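Local coordinates for protein apical membrane antigen AMA1 (Toxoplasma gondii ME49, PDB 4YIV) that is a microneme protein important in host cell invasion, forming part of the moving junction ring between parasite and host plasma membranes, at residues Leu41-Glu46 / Glu54-Cys59; Phe139-Val144 / Ser214-Glu219. One frame throughout, in Å; residues are numbered along the deposited sequence.

Contact 1: Leu41-Glu46 / Glu54-Cys59. With CO (cobalt (II) ion), chain G.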
loop_
_atom_site.group_PDB
_atom_site.type_symbol
_atom_site.label_atom_id
_atom_site.label_comp_id
_atom_site.label_asym_id
_atom_site.label_seq_id
_atom_site.Cartn_x
_atom_site.Cartn_y
_atom_site.Cartn_z
ATOM N N LEU A 41 -2.722 -2.709 -11.410
ATOM C CA LEU A 41 -3.445 -2.565 -12.700
ATOM C C LEU A 41 -4.485 -3.680 -12.828
ATOM O O LEU A 41 -4.454 -4.476 -13.769
ATOM C CB LEU A 41 -2.453 -2.593 -13.865
ATOM C CG LEU A 41 -1.502 -1.393 -13.881
ATOM C CD1 LEU A 41 -0.430 -1.638 -14.954
ATOM C CD2 LEU A 41 -2.225 -0.099 -14.165
ATOM N N GLY A 42 -5.363 -3.777 -11.832
ATOM C CA GLY A 42 -6.231 -4.939 -11.690
ATOM C C GLY A 42 -7.453 -4.930 -12.598
ATOM O O GLY A 42 -8.099 -5.961 -12.760
ATOM N N GLN A 43 -7.758 -3.784 -13.197
ATOM C CA GLN A 43 -8.946 -3.634 -14.056
ATOM C C GLN A 43 -8.627 -3.047 -15.424
ATOM O O GLN A 43 -7.494 -2.648 -15.718
ATOM C CB GLN A 43 -10.013 -2.747 -13.354
ATOM C CG GLN A 43 -10.855 -3.550 -12.352
ATOM C CD GLN A 43 -11.628 -2.749 -11.295
ATOM O OE1 GLN A 43 -12.154 -3.343 -10.358
ATOM N NE2 GLN A 43 -11.696 -1.429 -11.428
ATOM N N ASP A 44 -9.661 -2.954 -16.258
ATOM C CA ASP A 44 -9.522 -2.372 -17.582
ATOM C C ASP A 44 -10.789 -1.615 -17.886
ATOM O O ASP A 44 -11.879 -2.128 -17.630
ATOM C CB ASP A 44 -9.295 -3.440 -18.654
ATOM C CG ASP A 44 -8.127 -4.354 -18.329
ATOM O OD1 ASP A 44 -8.349 -5.332 -17.588
ATOM O OD2 ASP A 44 -7.012 -4.053 -18.809
ATOM N N LYS A 45 -10.662 -0.419 -18.439
ATOM C CA LYS A 45 -11.832 0.393 -18.743
ATOM C C LYS A 45 -11.606 1.087 -20.058
ATOM O O LYS A 45 -10.475 1.396 -20.413
ATOM C CB LYS A 45 -12.102 1.421 -17.652
ATOM C CG LYS A 45 -12.380 0.820 -16.279
ATOM C CD LYS A 45 -13.740 0.167 -16.257
ATOM C CE LYS A 45 -14.012 -0.582 -14.984
ATOM N NZ LYS A 45 -13.748 0.206 -13.791
ATOM N N GLU A 46 -12.693 1.318 -20.780
ATOM C CA GLU A 46 -12.659 1.930 -22.101
ATOM C C GLU A 46 -12.769 3.452 -22.117
ATOM O O GLU A 46 -13.667 4.033 -21.504
ATOM C CB GLU A 46 -13.800 1.312 -22.921
ATOM C CG GLU A 46 -13.720 1.636 -24.386
ATOM C CD GLU A 46 -14.916 1.101 -25.137
ATOM O OE1 GLU A 46 -15.294 -0.075 -24.892
ATOM O OE2 GLU A 46 -15.491 1.870 -25.938
ATOM N N GLU A 54 -6.352 -0.207 -15.528
ATOM C CA GLU A 54 -6.874 0.685 -14.483
ATOM C C GLU A 54 -6.486 0.156 -13.109
ATOM O O GLU A 54 -6.749 -1.020 -12.797
ATOM C CB GLU A 54 -8.404 0.793 -14.593
ATOM C CG GLU A 54 -9.036 1.791 -13.607
ATOM C CD GLU A 54 -10.539 1.616 -13.458
ATOM O OE1 GLU A 54 -11.028 0.467 -13.443
ATOM O OE2 GLU A 54 -11.237 2.642 -13.374
ATOM N N PRO A 55 -5.875 1.004 -12.279
ATOM C CA PRO A 55 -5.678 0.528 -10.909
ATOM C C PRO A 55 -7.010 0.248 -10.199
ATOM O O PRO A 55 -7.974 0.968 -10.440
ATOM C CB PRO A 55 -4.938 1.685 -10.239
ATOM C CG PRO A 55 -4.240 2.405 -11.398
ATOM C CD PRO A 55 -5.252 2.330 -12.488
ATOM N N ALA A 56 -7.019 -0.757 -9.336
ATOM C CA ALA A 56 -8.270 -1.318 -8.816
ATOM C C ALA A 56 -8.270 -1.701 -7.356
ATOM O O ALA A 56 -9.306 -2.125 -6.811
ATOM C CB ALA A 56 -8.613 -2.570 -9.640
ATOM N N GLY A 57 -7.107 -1.661 -6.735
ATOM C CA GLY A 57 -6.937 -2.210 -5.397
ATOM C C GLY A 57 -7.751 -1.410 -4.386
ATOM O O GLY A 57 -7.944 -0.204 -4.557
ATOM N N LEU A 58 -8.236 -2.081 -3.345
ATOM C CA LEU A 58 -9.126 -1.433 -2.386
ATOM C C LEU A 58 -8.419 -0.876 -1.156
ATOM O O LEU A 58 -9.058 -0.204 -0.341
ATOM C CB LEU A 58 -10.213 -2.416 -1.932
ATOM C CG LEU A 58 -11.061 -3.008 -3.078
ATOM C CD1 LEU A 58 -12.164 -3.870 -2.495
ATOM C CD2 LEU A 58 -11.679 -1.943 -3.946
ATOM N N CYS A 59 -7.142 -1.172 -0.962
ATOM C CA CYS A 59 -6.421 -0.630 0.193
ATOM C C CYS A 59 -5.476 0.489 -0.203
ATOM O O CYS A 59 -4.852 0.413 -1.266
ATOM C CB CYS A 59 -5.598 -1.690 0.903
ATOM S SG CYS A 59 -6.587 -3.001 1.715
HETATM CO CO CO G . -6.293 -6.342 -17.470
HETATM O O HOH W 1 -5.611 -4.621 -16.005
HETATM O O HOH W 2 -11.850 -2.877 -7.552
#
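Gln43 and Glu54 pair as neighbours in an antiparallel two-stranded hairpin. Gly42 and Gln43 both face Glu54, which makes a classic beta bulge. The pair is hydrogen-bonded in both directions: Gln43 N to Glu54 O at 3.0 Å, and Glu54 N to Gln43 O at 2.7 Å. Gly42 suits this place because its CA already lies 3.9 Å from Ala56 CB, where a CB would be tight against that methyl.

Gln43 reaches along the same side as Glu54. Its CB sits 3.4 Å from Glu54 OE1. With chi1 at -82°, CG is turned anti to the carbonyl carbon and is the first atom to meet the Ala56 methyl. CD then rests 3.4 Å from Ala56 CB, a small side chain that can lie under the amide. At the tip, Gln43 NE2 donates to Glu54 OE1, while Gln43 OE1 accepts from a water that also donates to Ala56 O.

The neighbouring Asp44 points away from this pairing and binds cobalt through OD1 at 2.3 Å. His292 is the other protein ligand, and a water held by Gln43 O also coordinates the ion.

Glu54 OE2 is taken by Tyr216 OH and Arg156 N. Glu54 OE1 has two donors: Lys45 NZ, 2.8 Å away in a salt bridge, is met by its syn lone pair, whereas Gln43 NE2 approaches from 44° above the carboxylate plane.

Contact 2: Phe139-Val144 / Ser214-Glu219; sequences FAFKTV and SAYVGE
Glu219 lies over the Phe141 ring, and its closest approach to the ring centre is made by the backbone: CA stands over the middle of the face, 3.7 Å from the centroid and 5° off the ring normal, a CH-pi contact. The extended side chain then follows outward over CE1 and CZ, CB reaching 3.7 Å from Phe141 CE1 and CG passing near CZ. The carboxylate plane is only 14° from that of the ring.

Phe141 gets there from the last turn of its helix because CG lies anti to the backbone N (chi1 -176°). Gly218, without a side chain, allows Phe141 CB to come within 3.6 Å of its carbonyl carbon. A large flat ring suits this place, since its rim is used as well as its face: Tyr216 CD1 lies at the edge, in plane, 3.8 Å from Phe141 CE1, although the two rings as a whole meet obliquely. Ala215 O is also near the ring plane, 3.3 Å from Phe141 CB.

Two small residues bring the backbones together, with Ala140 CB and Ala215 CB 4.0 Å apart. The 3-10 turn 215-218 is introduced by an ST turn, in which Ser214 OG accepts from Tyr216 N at 3.0 Å.

Arg156 adds a cation-pi contact to Phe141 and bonds to its carbonyl oxygen. The C-terminal end of helix 132-141 thus rests against the turn that follows strand 210-213, while Ala140 also touches Phe159 and Ile170 on strands 159-162 and 167-170 of the same antiparallel sheet, an arrangement consistent with a PAN-type domain.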
loop_
_atom_site.group_PDB
_atom_site.type_symbol
_atom_site.label_atom_id
_atom_site.label_comp_id
_atom_site.label_asym_id
_atom_site.label_seq_id
_atom_site.Cartn_x
_atom_site.Cartn_y
_atom_site.Cartn_z
ATOM N N PHE A 139 -13.293 11.209 -3.308
ATOM C CA PHE A 139 -13.140 12.209 -4.344
ATOM C C PHE A 139 -12.610 11.590 -5.638
ATOM O O PHE A 139 -13.095 11.889 -6.735
ATOM C CB PHE A 139 -12.201 13.307 -3.876
ATOM C CG PHE A 139 -11.973 14.371 -4.896
ATOM C CD1 PHE A 139 -13.028 15.128 -5.367
ATOM C CD2 PHE A 139 -10.688 14.619 -5.379
ATOM C CE1 PHE A 139 -12.818 16.117 -6.330
ATOM C CE2 PHE A 139 -10.461 15.601 -6.347
ATOM C CZ PHE A 139 -11.510 16.352 -6.815
ATOM N N ALA A 140 -11.627 10.712 -5.502
ATOM C CA ALA A 140 -11.093 9.994 -6.672
ATOM C C ALA A 140 -12.167 9.049 -7.254
ATOM O O ALA A 140 -12.343 8.957 -8.484
ATOM C CB ALA A 140 -9.843 9.221 -6.280
ATOM N N PHE A 141 -12.906 8.377 -6.388
ATOM C CA PHE A 141 -13.935 7.452 -6.883
ATOM C C PHE A 141 -15.028 8.200 -7.663
ATOM O O PHE A 141 -15.579 7.670 -8.640
ATOM C CB PHE A 141 -14.570 6.650 -5.755
ATOM C CG PHE A 141 -15.547 5.629 -6.248
ATOM C CD1 PHE A 141 -15.106 4.477 -6.901
ATOM C CD2 PHE A 141 -16.921 5.841 -6.115
ATOM C CE1 PHE A 141 -16.021 3.538 -7.386
ATOM C CE2 PHE A 141 -17.841 4.910 -6.603
ATOM C CZ PHE A 141 -17.396 3.760 -7.239
ATOM N N LYS A 142 -15.301 9.448 -7.269
ATOM C CA LYS A 142 -16.319 10.246 -7.936
ATOM C C LYS A 142 -15.792 11.085 -9.098
ATOM O O LYS A 142 -16.531 11.868 -9.673
ATOM C CB LYS A 142 -17.011 11.133 -6.886
ATOM C CG LYS A 142 -17.802 10.281 -5.916
ATOM C CD LYS A 142 -18.483 11.082 -4.800
ATOM C CE LYS A 142 -19.263 10.120 -3.914
ATOM N NZ LYS A 142 -20.021 10.792 -2.833
ATOM N N THR A 143 -14.530 10.880 -9.460
ATOM C CA THR A 143 -13.874 11.575 -10.571
ATOM C C THR A 143 -13.590 10.544 -11.691
ATOM O O THR A 143 -12.871 9.570 -11.480
ATOM C CB THR A 143 -12.533 12.263 -10.114
ATOM O OG1 THR A 143 -12.783 13.241 -9.081
ATOM C CG2 THR A 143 -11.843 12.963 -11.258
ATOM N N VAL A 144 -14.175 10.727 -12.866
ATOM C CA VAL A 144 -13.937 9.792 -13.969
ATOM C C VAL A 144 -13.259 10.531 -15.108
ATOM O O VAL A 144 -13.405 11.746 -15.235
ATOM C CB VAL A 144 -15.239 9.147 -14.509
ATOM C CG1 VAL A 144 -15.826 8.161 -13.500
ATOM C CG2 VAL A 144 -16.255 10.240 -14.942
ATOM N N SER A 214 -5.729 3.276 -5.591
ATOM C CA SER A 214 -6.662 3.302 -6.703
ATOM C C SER A 214 -7.902 4.093 -6.280
ATOM O O SER A 214 -8.177 4.266 -5.079
ATOM C CB SER A 214 -7.054 1.890 -7.150
ATOM O OG SER A 214 -8.214 1.433 -6.521
ATOM N N ALA A 215 -8.673 4.557 -7.257
ATOM C CA ALA A 215 -9.923 5.251 -6.947
ATOM C C ALA A 215 -10.887 4.361 -6.221
ATOM O O ALA A 215 -11.798 4.875 -5.545
ATOM C CB ALA A 215 -10.586 5.784 -8.191
ATOM N N TYR A 216 -10.717 3.048 -6.339
ATOM C CA TYR A 216 -11.701 2.133 -5.778
ATOM C C TYR A 216 -11.562 1.961 -4.251
ATOM O O TYR A 216 -12.436 1.356 -3.595
ATOM C CB TYR A 216 -11.648 0.779 -6.523
ATOM C CG TYR A 216 -12.043 1.031 -7.960
ATOM C CD1 TYR A 216 -13.387 1.022 -8.328
ATOM C CD2 TYR A 216 -11.097 1.421 -8.913
ATOM C CE1 TYR A 216 -13.787 1.345 -9.610
ATOM C CE2 TYR A 216 -11.490 1.755 -10.201
ATOM C CZ TYR A 216 -12.847 1.708 -10.543
ATOM O OH TYR A 216 -13.291 2.038 -11.813
ATOM N N VAL A 217 -10.492 2.501 -3.675
ATOM C CA VAL A 217 -10.438 2.687 -2.214
ATOM C C VAL A 217 -11.666 3.531 -1.778
ATOM O O VAL A 217 -12.136 3.463 -0.645
ATOM C CB VAL A 217 -9.150 3.367 -1.779
ATOM C CG1 VAL A 217 -9.127 3.618 -0.259
ATOM C CG2 VAL A 217 -7.908 2.520 -2.170
ATOM N N GLY A 218 -12.125 4.375 -2.684
ATOM C CA GLY A 218 -13.188 5.305 -2.400
ATOM C C GLY A 218 -14.598 4.803 -2.610
ATOM O O GLY A 218 -15.537 5.536 -2.324
ATOM N N GLU A 219 -14.762 3.593 -3.145
ATOM C CA GLU A 219 -16.118 3.056 -3.414
ATOM C C GLU A 219 -16.908 2.868 -2.106
ATOM O O GLU A 219 -18.091 3.217 -2.005
ATOM C CB GLU A 219 -16.038 1.706 -4.170
ATOM C CG GLU A 219 -17.435 1.118 -4.550
ATOM C CD GLU A 219 -17.368 -0.015 -5.578
ATOM O OE1 GLU A 219 -18.437 -0.500 -5.997
ATOM O OE2 GLU A 219 -16.266 -0.411 -5.988
#

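In the fold
Both contacts lie within the AMA1 family region, but their chemistry differs with burial. Contact 1, partly buried, is polar: strand pairing, a salt bridge and a metal-binding edge on a short hairpin. Contact 2 is more deeply buried and has no hydrogen bond across it; a helix end and a 3-10 turn meet through alanines, glycine and aromatic rings. They share no helix or strand, yet adjoin directly: the centres of contact 1 and contact 2 are about 11 Å apart. Ser214 OG bonds to Gly57 O, joining the two backbones' surroundings. Tyr216 and Arg156 are common to both settings, and Arg156 NH1 also bonds to Tyr216 OH.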